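Local coordinates for acyltransferase (Streptococcus pneumoniae, PDB 5UG1), which probably catalyses the transfer of acetyl groups onto cell-wall peptidoglycan, acting as the catalytic domain of the O-acetyltransferase OatA, at residues A[6-11]-A[57-62]; A[68-73]-A[106-111]; A[89-94]-A[110-115]; A[125-130]-A[158-163]. All coordinates share one frame; numbering follows the deposited sequence.

Contact 1 of 4, residues A[6-11]-A[57-62]. With 03S (methanesulfonic acid), chain B.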
loop_
_atom_site.group_PDB
_atom_site.type_symbol
_atom_site.label_atom_id
_atom_site.label_comp_id
_atom_site.label_asym_id
_atom_site.label_seq_id
_atom_site.Cartn_x
_atom_site.Cartn_y
_atom_site.Cartn_z
ATOM N N THR A 6 6.109 -3.606 -11.958
ATOM C CA THR A 6 5.510 -3.241 -10.685
ATOM C C THR A 6 5.790 -4.334 -9.665
ATOM O O THR A 6 5.535 -5.511 -9.928
ATOM C CB THR A 6 4.005 -3.032 -10.834
ATOM O OG1 THR A 6 3.759 -2.061 -11.861
ATOM C CG2 THR A 6 3.402 -2.549 -9.529
ATOM N N MET A 7 6.345 -3.942 -8.523
ATOM C CA MET A 7 6.470 -4.806 -7.357
ATOM C C MET A 7 5.678 -4.183 -6.216
ATOM O O MET A 7 5.847 -2.994 -5.909
ATOM C CB MET A 7 7.939 -4.997 -6.942
ATOM C CG MET A 7 8.104 -5.888 -5.716
ATOM S SD MET A 7 9.804 -6.213 -5.302
ATOM C CE MET A 7 10.269 -7.450 -6.516
ATOM N N LEU A 8 4.802 -4.975 -5.609
ATOM C CA LEU A 8 4.103 -4.590 -4.392
ATOM C C LEU A 8 4.791 -5.264 -3.207
ATOM O O LEU A 8 5.028 -6.477 -3.231
ATOM C CB LEU A 8 2.629 -4.989 -4.466
ATOM C CG LEU A 8 1.734 -4.522 -3.317
ATOM C CD1 LEU A 8 0.342 -4.268 -3.827
ATOM C CD2 LEU A 8 1.705 -5.560 -2.185
ATOM N N ILE A 9 5.156 -4.472 -2.204
ATOM C CA ILE A 9 5.695 -4.967 -0.940
ATOM C C ILE A 9 4.650 -4.631 0.110
ATOM O O ILE A 9 4.421 -3.448 0.398
ATOM C CB ILE A 9 7.037 -4.318 -0.586
ATOM C CG1 ILE A 9 8.058 -4.471 -1.713
ATOM C CG2 ILE A 9 7.567 -4.852 0.764
ATOM C CD1 ILE A 9 9.066 -3.315 -1.739
ATOM N N GLY A 10 4.026 -5.647 0.643
ATOM C CA GLY A 10 2.844 -5.458 1.435
ATOM C C GLY A 10 2.664 -6.329 2.648
ATOM O O GLY A 10 3.402 -7.242 2.874
ATOM N N ASP A 11 1.625 -6.000 3.394
ATOM C CA ASP A 11 1.266 -6.634 4.646
ATOM C C ASP A 11 0.168 -7.699 4.506
ATOM O O ASP A 11 -0.166 -8.103 3.442
ATOM C CB ASP A 11 0.930 -5.582 5.707
ATOM C CG ASP A 11 -0.285 -4.764 5.366
ATOM O OD1 ASP A 11 -0.974 -5.073 4.441
ATOM O OD2 ASP A 11 -0.555 -3.803 6.035
ATOM N N THR A 57 8.046 0.746 -10.829
ATOM C CA THR A 57 6.961 1.164 -9.957
ATOM C C THR A 57 6.954 0.299 -8.702
ATOM O O THR A 57 6.921 -0.934 -8.787
ATOM C CB THR A 57 5.616 1.085 -10.678
ATOM O OG1 THR A 57 5.735 1.711 -11.962
ATOM C CG2 THR A 57 4.562 1.804 -9.884
ATOM N N VAL A 58 6.986 0.955 -7.544
ATOM C CA VAL A 58 7.027 0.309 -6.236
ATOM C C VAL A 58 5.732 0.636 -5.502
ATOM O O VAL A 58 5.364 1.811 -5.362
ATOM C CB VAL A 58 8.249 0.779 -5.424
ATOM C CG1 VAL A 58 8.375 -0.024 -4.131
ATOM C CG2 VAL A 58 9.520 0.692 -6.270
ATOM N N VAL A 59 5.039 -0.393 -5.034
ATOM C CA VAL A 59 3.819 -0.214 -4.259
ATOM C C VAL A 59 4.101 -0.641 -2.826
ATOM O O VAL A 59 4.449 -1.801 -2.575
ATOM C CB VAL A 59 2.640 -1.003 -4.848
ATOM C CG1 VAL A 59 1.361 -0.613 -4.122
ATOM C CG2 VAL A 59 2.517 -0.731 -6.359
ATOM N N ILE A 60 3.943 0.295 -1.892
ATOM C CA ILE A 60 4.148 0.050 -0.468
ATOM C C ILE A 60 2.762 -0.075 0.154
ATOM O O ILE A 60 2.067 0.928 0.356
ATOM C CB ILE A 60 4.969 1.165 0.198
ATOM C CG1 ILE A 60 6.320 1.356 -0.498
ATOM C CG2 ILE A 60 5.157 0.878 1.712
ATOM C CD1 ILE A 60 7.196 0.068 -0.623
ATOM N N ALA A 61 2.343 -1.304 0.445
ATOM C CA ALA A 61 0.999 -1.574 0.961
ATOM C C ALA A 61 1.104 -2.038 2.412
ATOM O O ALA A 61 0.937 -3.216 2.741
ATOM C CB ALA A 61 0.281 -2.606 0.068
ATOM N N THR A 62 1.393 -1.079 3.291
ATOM C CA THR A 62 1.635 -1.321 4.706
ATOM C C THR A 62 1.038 -0.171 5.505
ATOM O O THR A 62 0.595 0.838 4.948
ATOM C CB THR A 62 3.136 -1.401 5.031
ATOM O OG1 THR A 62 3.747 -0.143 4.709
ATOM C CG2 THR A 62 3.847 -2.533 4.269
HETATM S S10 03S B . -2.007 -7.739 8.851
HETATM O O11 03S B . -3.138 -6.820 9.105
HETATM O O12 03S B . -0.817 -6.960 8.445
HETATM C C13 03S B . -1.665 -8.593 10.235
#

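Contact 2 of 4, residues A[68-73]-A[106-111]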
loop_
_atom_site.group_PDB
_atom_site.type_symbol
_atom_site.label_atom_id
_atom_site.label_comp_id
_atom_site.label_asym_id
_atom_site.label_seq_id
_atom_site.Cartn_x
_atom_site.Cartn_y
_atom_site.Cartn_z
ATOM N N GLU A 68 2.626 3.272 15.249
ATOM C CA GLU A 68 3.004 4.363 16.145
ATOM C C GLU A 68 4.090 5.250 15.542
ATOM O O GLU A 68 4.052 6.476 15.694
ATOM C CB GLU A 68 3.454 3.800 17.496
ATOM C CG GLU A 68 3.712 4.864 18.562
ATOM C CD GLU A 68 5.161 5.364 18.588
ATOM O OE1 GLU A 68 6.063 4.665 18.054
ATOM O OE2 GLU A 68 5.392 6.455 19.161
ATOM N N ASN A 69 5.065 4.654 14.845
ATOM C CA ASN A 69 6.189 5.404 14.290
ATOM C C ASN A 69 5.933 5.874 12.859
ATOM O O ASN A 69 6.885 5.988 12.074
ATOM C CB ASN A 69 7.469 4.569 14.356
ATOM C CG ASN A 69 8.734 5.430 14.419
ATOM O OD1 ASN A 69 8.701 6.565 14.890
ATOM N ND2 ASN A 69 9.850 4.888 13.938
ATOM N N TYR A 70 4.676 6.166 12.497
ATOM C CA TYR A 70 4.354 6.401 11.087
ATOM C C TYR A 70 5.110 7.601 10.524
ATOM O O TYR A 70 5.535 7.574 9.361
ATOM C CB TYR A 70 2.850 6.599 10.894
ATOM C CG TYR A 70 2.338 7.880 11.488
ATOM C CD1 TYR A 70 1.920 7.925 12.811
ATOM C CD2 TYR A 70 2.274 9.054 10.733
ATOM C CE1 TYR A 70 1.459 9.097 13.373
ATOM C CE2 TYR A 70 1.818 10.230 11.285
ATOM C CZ TYR A 70 1.413 10.247 12.609
ATOM O OH TYR A 70 0.947 11.407 13.190
ATOM N N LYS A 71 5.266 8.672 11.315
ATOM C CA LYS A 71 5.947 9.863 10.809
ATOM C C LYS A 71 7.342 9.509 10.294
ATOM O O LYS A 71 7.647 9.697 9.109
ATOM C CB LYS A 71 6.029 10.936 11.893
ATOM C CG LYS A 71 4.807 11.804 12.048
ATOM C CD LYS A 71 5.005 12.756 13.246
ATOM C CE LYS A 71 3.776 13.611 13.535
ATOM N NZ LYS A 71 3.894 14.281 14.859
ATOM N N ASP A 72 8.192 8.955 11.167
ATOM C CA ASP A 72 9.545 8.597 10.750
ATOM C C ASP A 72 9.527 7.521 9.669
ATOM O O ASP A 72 10.307 7.584 8.716
ATOM C CB ASP A 72 10.374 8.136 11.946
ATOM C CG ASP A 72 10.760 9.285 12.868
ATOM O OD1 ASP A 72 10.528 10.456 12.501
ATOM O OD2 ASP A 72 11.302 9.022 13.960
ATOM N N ASP A 73 8.638 6.533 9.792
ATOM C CA ASP A 73 8.637 5.430 8.830
ATOM C C ASP A 73 8.294 5.911 7.423
ATOM O O ASP A 73 8.949 5.519 6.450
ATOM C CB ASP A 73 7.672 4.324 9.277
ATOM C CG ASP A 73 8.341 3.294 10.207
ATOM O OD1 ASP A 73 9.553 3.030 10.043
ATOM O OD2 ASP A 73 7.667 2.750 11.108
ATOM N N GLU A 106 -5.301 6.692 11.537
ATOM C CA GLU A 106 -5.893 7.795 10.799
ATOM C C GLU A 106 -4.847 8.856 10.508
ATOM O O GLU A 106 -4.705 9.301 9.367
ATOM C CB GLU A 106 -7.077 8.370 11.582
ATOM C CG GLU A 106 -8.335 7.483 11.513
ATOM C CD GLU A 106 -8.814 7.309 10.078
ATOM O OE1 GLU A 106 -9.240 8.312 9.474
ATOM O OE2 GLU A 106 -8.741 6.188 9.537
ATOM N N LYS A 107 -4.074 9.243 11.528
ATOM C CA LYS A 107 -2.980 10.186 11.314
ATOM C C LYS A 107 -1.998 9.666 10.268
ATOM O O LYS A 107 -1.508 10.434 9.433
ATOM C CB LYS A 107 -2.262 10.474 12.638
ATOM C CG LYS A 107 -3.000 11.453 13.575
ATOM C CD LYS A 107 -2.357 11.491 14.977
ATOM C CE LYS A 107 -3.096 12.409 15.936
ATOM N NZ LYS A 107 -2.239 12.793 17.099
ATOM N N ALA A 108 -1.706 8.363 10.279
ATOM C CA ALA A 108 -0.761 7.819 9.303
ATOM C C ALA A 108 -1.304 7.958 7.889
ATOM O O ALA A 108 -0.608 8.436 6.985
ATOM C CB ALA A 108 -0.443 6.355 9.618
ATOM N N ALA A 109 -2.554 7.555 7.683
ATOM C CA ALA A 109 -3.184 7.737 6.384
ATOM C C ALA A 109 -3.110 9.194 5.950
ATOM O O ALA A 109 -2.765 9.487 4.806
ATOM C CB ALA A 109 -4.639 7.255 6.428
ATOM N N ALA A 110 -3.418 10.122 6.861
ATOM C CA ALA A 110 -3.403 11.540 6.504
ATOM C C ALA A 110 -2.009 11.997 6.095
ATOM O O ALA A 110 -1.849 12.740 5.119
ATOM C CB ALA A 110 -3.918 12.387 7.672
ATOM N N TYR A 111 -0.990 11.571 6.843
ATOM C CA TYR A 111 0.384 11.962 6.549
ATOM C C TYR A 111 0.860 11.401 5.212
ATOM O O TYR A 111 1.589 12.079 4.478
ATOM C CB TYR A 111 1.300 11.498 7.680
ATOM C CG TYR A 111 2.677 12.098 7.620
ATOM C CD1 TYR A 111 2.856 13.469 7.772
ATOM C CD2 TYR A 111 3.796 11.307 7.413
ATOM C CE1 TYR A 111 4.102 14.033 7.711
ATOM C CE2 TYR A 111 5.065 11.868 7.359
ATOM C CZ TYR A 111 5.205 13.237 7.511
ATOM O OH TYR A 111 6.447 13.830 7.460
#

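Contact 3 of 4, residues A[89-94]-A[110-115]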
loop_
_atom_site.group_PDB
_atom_site.type_symbol
_atom_site.label_atom_id
_atom_site.label_comp_id
_atom_site.label_asym_id
_atom_site.label_seq_id
_atom_site.Cartn_x
_atom_site.Cartn_y
_atom_site.Cartn_z
ATOM N N LEU A 89 1.764 4.723 -2.477
ATOM C CA LEU A 89 1.536 4.492 -1.054
ATOM C C LEU A 89 0.084 4.075 -0.838
ATOM O O LEU A 89 -0.839 4.810 -1.220
ATOM C CB LEU A 89 1.868 5.747 -0.243
ATOM C CG LEU A 89 3.234 6.382 -0.522
ATOM C CD1 LEU A 89 3.379 7.697 0.232
ATOM C CD2 LEU A 89 4.375 5.428 -0.177
ATOM N N VAL A 90 -0.123 2.911 -0.215
ATOM C CA VAL A 90 -1.463 2.413 0.085
ATOM C C VAL A 90 -1.783 2.748 1.543
ATOM O O VAL A 90 -1.158 2.211 2.469
ATOM C CB VAL A 90 -1.580 0.910 -0.183
ATOM C CG1 VAL A 90 -3.055 0.532 -0.368
ATOM C CG2 VAL A 90 -0.774 0.520 -1.411
ATOM N N THR A 91 -2.760 3.634 1.756
ATOM C CA THR A 91 -3.070 4.084 3.104
ATOM C C THR A 91 -3.680 2.940 3.912
ATOM O O THR A 91 -4.372 2.079 3.359
ATOM C CB THR A 91 -4.033 5.273 3.087
ATOM O OG1 THR A 91 -5.205 4.942 2.327
ATOM C CG2 THR A 91 -3.355 6.552 2.511
ATOM N N PRO A 92 -3.412 2.886 5.216
ATOM C CA PRO A 92 -3.939 1.796 6.036
ATOM C C PRO A 92 -5.335 2.114 6.549
ATOM O O PRO A 92 -5.749 3.270 6.624
ATOM C CB PRO A 92 -2.932 1.713 7.191
ATOM C CG PRO A 92 -2.446 3.108 7.331
ATOM C CD PRO A 92 -2.485 3.745 5.974
ATOM N N TYR A 93 -6.062 1.055 6.913
ATOM C CA TYR A 93 -7.410 1.205 7.458
ATOM C C TYR A 93 -7.605 0.291 8.660
ATOM O O TYR A 93 -7.591 -0.937 8.518
ATOM C CB TYR A 93 -8.469 0.910 6.397
ATOM C CG TYR A 93 -9.870 0.979 6.939
ATOM C CD1 TYR A 93 -10.463 2.202 7.242
ATOM C CD2 TYR A 93 -10.605 -0.185 7.164
ATOM C CE1 TYR A 93 -11.759 2.256 7.755
ATOM C CE2 TYR A 93 -11.893 -0.138 7.664
ATOM C CZ TYR A 93 -12.464 1.083 7.965
ATOM O OH TYR A 93 -13.749 1.120 8.464
ATOM N N GLU A 94 -7.807 0.902 9.826
ATOM C CA GLU A 94 -8.298 0.251 11.043
ATOM C C GLU A 94 -9.732 0.734 11.264
ATOM O O GLU A 94 -9.961 1.912 11.566
ATOM C CB GLU A 94 -7.393 0.586 12.235
ATOM C CG GLU A 94 -8.004 0.359 13.628
ATOM C CD GLU A 94 -8.274 -1.111 13.916
ATOM O OE1 GLU A 94 -7.294 -1.866 14.110
ATOM O OE2 GLU A 94 -9.462 -1.515 13.923
ATOM N N ALA A 110 -3.418 10.122 6.861
ATOM C CA ALA A 110 -3.403 11.540 6.504
ATOM C C ALA A 110 -2.009 11.997 6.095
ATOM O O ALA A 110 -1.849 12.740 5.119
ATOM C CB ALA A 110 -3.918 12.387 7.672
ATOM N N TYR A 111 -0.990 11.571 6.843
ATOM C CA TYR A 111 0.384 11.962 6.549
ATOM C C TYR A 111 0.860 11.401 5.212
ATOM O O TYR A 111 1.589 12.079 4.478
ATOM C CB TYR A 111 1.300 11.498 7.680
ATOM C CG TYR A 111 2.677 12.098 7.620
ATOM C CD1 TYR A 111 2.856 13.469 7.772
ATOM C CD2 TYR A 111 3.796 11.307 7.413
ATOM C CE1 TYR A 111 4.102 14.033 7.711
ATOM C CE2 TYR A 111 5.065 11.868 7.359
ATOM C CZ TYR A 111 5.205 13.237 7.511
ATOM O OH TYR A 111 6.447 13.830 7.460
ATOM N N MET A 112 0.486 10.155 4.896
ATOM C CA MET A 112 0.798 9.576 3.590
ATOM C C MET A 112 0.143 10.365 2.467
ATOM O O MET A 112 0.749 10.574 1.414
ATOM C CB MET A 112 0.345 8.115 3.529
ATOM C CG MET A 112 0.998 7.199 4.561
ATOM S SD MET A 112 0.150 5.617 4.714
ATOM C CE MET A 112 0.551 4.920 3.103
ATOM N N ARG A 113 -1.103 10.807 2.668
ATOM C CA ARG A 113 -1.725 11.694 1.693
ATOM C C ARG A 113 -0.894 12.958 1.494
ATOM O O ARG A 113 -0.751 13.436 0.363
ATOM C CB ARG A 113 -3.147 12.045 2.126
ATOM C CG ARG A 113 -4.106 10.852 2.107
ATOM C CD ARG A 113 -5.509 11.225 2.576
ATOM N NE ARG A 113 -6.295 10.017 2.800
ATOM C CZ ARG A 113 -6.765 9.616 3.981
ATOM N NH1 ARG A 113 -6.579 10.346 5.074
ATOM N NH2 ARG A 113 -7.453 8.485 4.063
ATOM N N GLU A 114 -0.310 13.498 2.574
ATOM C CA GLU A 114 0.459 14.737 2.440
ATOM C C GLU A 114 1.711 14.504 1.621
ATOM O O GLU A 114 2.079 15.337 0.785
ATOM C CB GLU A 114 0.823 15.304 3.815
ATOM C CG GLU A 114 -0.382 15.516 4.705
ATOM C CD GLU A 114 -0.114 16.396 5.915
ATOM O OE1 GLU A 114 0.939 16.245 6.570
ATOM O OE2 GLU A 114 -0.974 17.246 6.207
ATOM N N LEU A 115 2.367 13.369 1.848
ATOM C CA LEU A 115 3.573 13.041 1.111
ATOM C C LEU A 115 3.268 12.830 -0.365
ATOM O O LEU A 115 4.013 13.302 -1.228
ATOM C CB LEU A 115 4.235 11.800 1.723
ATOM C CG LEU A 115 4.892 11.984 3.092
ATOM C CD1 LEU A 115 5.445 10.656 3.645
ATOM C CD2 LEU A 115 5.985 13.023 2.996
#

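Contact 4 of 4, residues A[125-130]-A[158-163]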
loop_
_atom_site.group_PDB
_atom_site.type_symbol
_atom_site.label_atom_id
_atom_site.label_comp_id
_atom_site.label_asym_id
_atom_site.label_seq_id
_atom_site.Cartn_x
_atom_site.Cartn_y
_atom_site.Cartn_z
ATOM N N ALA A 125 -2.771 5.552 -3.166
ATOM C CA ALA A 125 -3.810 4.540 -3.351
ATOM C C ALA A 125 -4.592 4.507 -2.039
ATOM O O ALA A 125 -4.170 3.849 -1.080
ATOM C CB ALA A 125 -3.214 3.178 -3.697
ATOM N N ASP A 126 -5.727 5.217 -1.991
ATOM C CA ASP A 126 -6.362 5.573 -0.715
ATOM C C ASP A 126 -7.355 4.492 -0.277
ATOM O O ASP A 126 -8.579 4.676 -0.245
ATOM C CB ASP A 126 -7.029 6.936 -0.812
ATOM C CG ASP A 126 -7.134 7.621 0.538
ATOM O OD1 ASP A 126 -7.027 6.924 1.573
ATOM O OD2 ASP A 126 -7.311 8.863 0.566
ATOM N N TRP A 127 -6.784 3.339 0.073
ATOM C CA TRP A 127 -7.571 2.254 0.644
ATOM C C TRP A 127 -8.353 2.715 1.870
ATOM O O TRP A 127 -9.515 2.331 2.058
ATOM C CB TRP A 127 -6.636 1.099 0.993
ATOM C CG TRP A 127 -7.242 0.033 1.866
ATOM C CD1 TRP A 127 -6.864 -0.303 3.135
ATOM C CD2 TRP A 127 -8.327 -0.836 1.525
ATOM N NE1 TRP A 127 -7.651 -1.328 3.606
ATOM C CE2 TRP A 127 -8.554 -1.675 2.633
ATOM C CE3 TRP A 127 -9.131 -0.987 0.384
ATOM C CZ2 TRP A 127 -9.560 -2.651 2.638
ATOM C CZ3 TRP A 127 -10.126 -1.964 0.392
ATOM C CH2 TRP A 127 -10.331 -2.776 1.511
ATOM N N ASN A 128 -7.725 3.528 2.724
ATOM C CA ASN A 128 -8.409 4.084 3.889
ATOM C C ASN A 128 -9.728 4.748 3.499
ATOM O O ASN A 128 -10.770 4.495 4.110
ATOM C CB ASN A 128 -7.486 5.091 4.587
ATOM C CG ASN A 128 -8.121 5.732 5.800
ATOM O OD1 ASN A 128 -8.870 6.707 5.684
ATOM N ND2 ASN A 128 -7.809 5.201 6.980
ATOM N N GLN A 129 -9.699 5.604 2.477
ATOM C CA GLN A 129 -10.921 6.277 2.052
ATOM C C GLN A 129 -11.927 5.295 1.466
ATOM O O GLN A 129 -13.122 5.378 1.773
ATOM C CB GLN A 129 -10.589 7.375 1.045
ATOM C CG GLN A 129 -11.799 7.954 0.341
ATOM C CD GLN A 129 -11.435 9.156 -0.509
ATOM O OE1 GLN A 129 -10.308 9.267 -0.995
ATOM N NE2 GLN A 129 -12.382 10.073 -0.678
ATOM N N VAL A 130 -11.464 4.355 0.631
ATOM C CA VAL A 130 -12.363 3.392 -0.010
ATOM C C VAL A 130 -12.995 2.469 1.033
ATOM O O VAL A 130 -14.213 2.228 1.022
ATOM C CB VAL A 130 -11.604 2.604 -1.095
ATOM C CG1 VAL A 130 -12.343 1.301 -1.480
ATOM C CG2 VAL A 130 -11.387 3.486 -2.327
ATOM N N LYS A 158 -11.425 -7.368 -4.307
ATOM C CA LYS A 158 -11.512 -6.684 -5.588
ATOM C C LYS A 158 -11.468 -5.170 -5.417
ATOM O O LYS A 158 -10.854 -4.471 -6.232
ATOM C CB LYS A 158 -12.784 -7.116 -6.316
ATOM C CG LYS A 158 -12.851 -6.631 -7.734
ATOM C CD LYS A 158 -14.086 -7.121 -8.438
ATOM C CE LYS A 158 -13.907 -6.895 -9.926
ATOM N NZ LYS A 158 -12.957 -5.759 -10.168
ATOM N N LEU A 159 -12.118 -4.642 -4.369
ATOM C CA LEU A 159 -12.020 -3.214 -4.080
ATOM C C LEU A 159 -10.587 -2.821 -3.771
ATOM O O LEU A 159 -10.111 -1.767 -4.213
ATOM C CB LEU A 159 -12.914 -2.841 -2.896
ATOM C CG LEU A 159 -14.404 -2.632 -3.153
ATOM C CD1 LEU A 159 -15.160 -2.692 -1.836
ATOM C CD2 LEU A 159 -14.620 -1.299 -3.835
ATOM N N TYR A 160 -9.892 -3.653 -2.996
ATOM C CA TYR A 160 -8.512 -3.366 -2.645
ATOM C C TYR A 160 -7.626 -3.391 -3.884
ATOM O O TYR A 160 -6.845 -2.462 -4.116
ATOM C CB TYR A 160 -8.041 -4.363 -1.590
ATOM C CG TYR A 160 -6.659 -4.117 -1.019
ATOM C CD1 TYR A 160 -5.527 -4.598 -1.661
ATOM C CD2 TYR A 160 -6.494 -3.435 0.178
ATOM C CE1 TYR A 160 -4.261 -4.397 -1.145
ATOM C CE2 TYR A 160 -5.222 -3.230 0.714
ATOM C CZ TYR A 160 -4.110 -3.717 0.044
ATOM O OH TYR A 160 -2.843 -3.522 0.556
ATOM N N ALA A 161 -7.764 -4.424 -4.717
ATOM C CA ALA A 161 -6.939 -4.503 -5.916
ATOM C C ALA A 161 -7.237 -3.355 -6.877
ATOM O O ALA A 161 -6.317 -2.772 -7.462
ATOM C CB ALA A 161 -7.141 -5.852 -6.604
ATOM N N ASP A 162 -8.519 -3.008 -7.049
ATOM C CA ASP A 162 -8.872 -1.954 -8.000
ATOM C C ASP A 162 -8.370 -0.590 -7.546
ATOM O O ASP A 162 -8.077 0.270 -8.386
ATOM C CB ASP A 162 -10.378 -1.905 -8.217
ATOM C CG ASP A 162 -10.883 -3.053 -9.087
ATOM O OD1 ASP A 162 -10.077 -3.630 -9.855
ATOM O OD2 ASP A 162 -12.090 -3.374 -9.001
ATOM N N THR A 163 -8.282 -0.368 -6.234
ATOM C CA THR A 163 -7.736 0.886 -5.733
ATOM C C THR A 163 -6.294 1.063 -6.186
ATOM O O THR A 163 -5.899 2.139 -6.646
ATOM C CB THR A 163 -7.830 0.919 -4.207
ATOM O OG1 THR A 163 -9.192 0.716 -3.813
ATOM C CG2 THR A 163 -7.358 2.264 -3.674
#

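Contact 1 of 4, residues A[6-11]-A[57-62]
Val59 O is gripped twice, by the N-H of Ile9 (Ile9 N to Val59 O 2.8 Å) and by the CA-H of Leu8. The first bond runs almost along the C=O axis. Parallel neighbours in the central sheet of this atypical alpha/beta hydrolase fold, strands 6-10 and 57-61 alternate donors: Met7 N, Ile9 N and, just past the strand, Asp11 N give to the second strand, while Val59 N and Ala61 N give back to Met7 O and Ile9 O. The donor at Ile9 O stands 30° out of the carbonyl plane. Leu8, Val59 and Ala61 share the face under helix 150-171; there Leu8 CD1 meets Val59 CG1 at 3.8 Å and its other branch, CD2, leans on Ala61 CB. On the face under helix 38-50, Ile9 and Ile60 lie alongside each other, CD1 to CD1 4.0 Å. Just past the C-terminal end of strand 6-10, Asp11 lines the methanesulfonic acid pocket. Asp11, within the GDS sequence that also holds Ser12, N-caps the following helix through OD1 with weak bonds to Val13 N and Ala14 N. Its CG occupies the crowded position between N and C (chi1 64°), and its CB lies 3.5 Å from O12 of the bound acid.

Contact 2 of 4, residues A[68-73]-A[106-111]
This is a helix-to-helix packing contact near the surface, in which the start of helix 70-80 rests against the middle of helix 102-118. Tyr70, near the start of its helix, carries most of it. Its CG sits in the crowded position between the backbone N and the carbonyl carbon (chi1 69°), and the ring is laid across the backbone of the other helix. Ala108 CA lies 4.0 Å from the Tyr70 ring centroid, 29° off the ring normal, a CH-pi contact over one face; Ala108 N and the carbonyl carbon of Lys107 lie over the same face. At the near end of the side chain, Tyr70 CB touches Ala108 CB at 3.5 Å. At the far end, Tyr70 OH reaches the aliphatic stem of Lys107, 3.4 Å from Lys107 CB. Tyr111, one turn on from Lys107, meets the ring at its edge, Tyr111 CB to Tyr70 CE2 3.9 Å. Its CG, anti to the backbone N (chi1 -168°), carries the Tyr111 ring along Lys71, where Tyr111 CE2 comes 3.8 Å from Lys71 O. The Tyr111 hydroxyl is hydrogen-bonded to Asp75, further along helix 70-80. Lys71 CB approaches the opposite face of the Tyr70 ring, and its extended chain brings Lys71 NZ to 6.7 Å from Lys107 NZ. No hydrogen bond links the two segments, so they are held by carbon packing round one tyrosine ring, while the two like charges probably repel each other mildly.

Contact 3 of 4, residues A[89-94]-A[110-115]
Met112 is the hub of this contact, which lies inside a beta-alpha-beta crossover: helix 102-118 packs back on strand 86-90, which it follows, before the chain enters strand 122-125. The Met112 chain leaves the helix with CG anti to the carbonyl carbon and bends at chi3 (68°), which turns its methyl toward the end of the strand. There Met112 CE touches Leu89 CB at 3.7 Å. On the way, Met112 SD meets Pro92 CD at 3.5 Å, the two side chains approaching tip to tip. Thr91 crosses obliquely, its CG2 4.1 Å from Met112 CB. One turn further along the helix, Leu115 CB meets Leu89 CD1 at 4.4 Å. Outside this first shell, Trp74 of helix 70-80 touches Leu89, Met112 and Leu115 alike. The other branch of Thr91 is held as well: CG2 lies against the helix, while OG1, in the crowded position between N and C, bonds to Asp126 and to Asn128 N. Arg113 is drawn to the same two residues, with NE in a salt bridge to Asp126 and NH2 bonded to Asn128 OD1. The closest approach between the segments is of methionine methyl to backbone oxygen, Met112 CE to Val90 O 3.3 Å.

Contact 4 of 4, residues A[125-130]-A[158-163]
A T-shaped aromatic pair joins the N-terminal turn of helix 127-132, just after the edge strand 122-125, to helix 150-171. Tyr160 presents its edge to the face of Trp127; the Tyr160 ring and the six-membered ring of Trp127 have centroids 4.9 Å apart and planes at 70°. Tyr160 CD2 stands 3.4 Å above the indole plane, over its centre, and Tyr160 CB adds an off-centre CH-pi contact to the six-membered ring. Both side chains have CG anti to the backbone N, and they cross at about a right angle. Tyr160 also touches Val13 and Ala14 of helix 12-16, and Val13 belongs to the methanesulfonic acid pocket. The turn into helix 127-132 is an inverse gamma turn centred on Asp126, with Trp127 N bonded to Ala125 O. Asp126 then N-caps the helix, Gln129 N to Asp126 OD1 3.1 Å, the donor standing above the carboxylate plane; OD2 pairs with Arg113. Thr163 packs against this turn, its CG2 3.8 Å from Asp126 N. Its hydroxyl faces Val130 tip to tip, Thr163 OG1 to Val130 CG2 3.8 Å, and one turn back Leu159 CD2 crosses Val130 CG1. The hydroxyl's polar need is met within its own helix, where Thr163 OG1 donates to Leu159 O at 2.7 Å, a carbonyl that also accepts from Thr163 N.

Overall arrangement
Contacts 1 and 3 are buried, contact 4 is partly buried and contact 2 lies at the surface. Only contact 1 is carried by hydrogen bonds between its segments; the other three rest on side-chain packing, with aromatic faces in contacts 2 and 4 and a methionine in contact 3. Contacts 2 and 3 share helix 102-118 and overlap at Ala110 and Tyr111. The sheet joins contact 1 to contact 3 through neighbouring strands 57-61 and 86-90. Helices 102-118 and 150-171 lie on opposite faces of that sheet, and contact 4 touches contact 1 where Tyr160 OH meets Ala61 CB at 3.3 Å. Contacts 2 and 4 meet through Glu106 and Asn128.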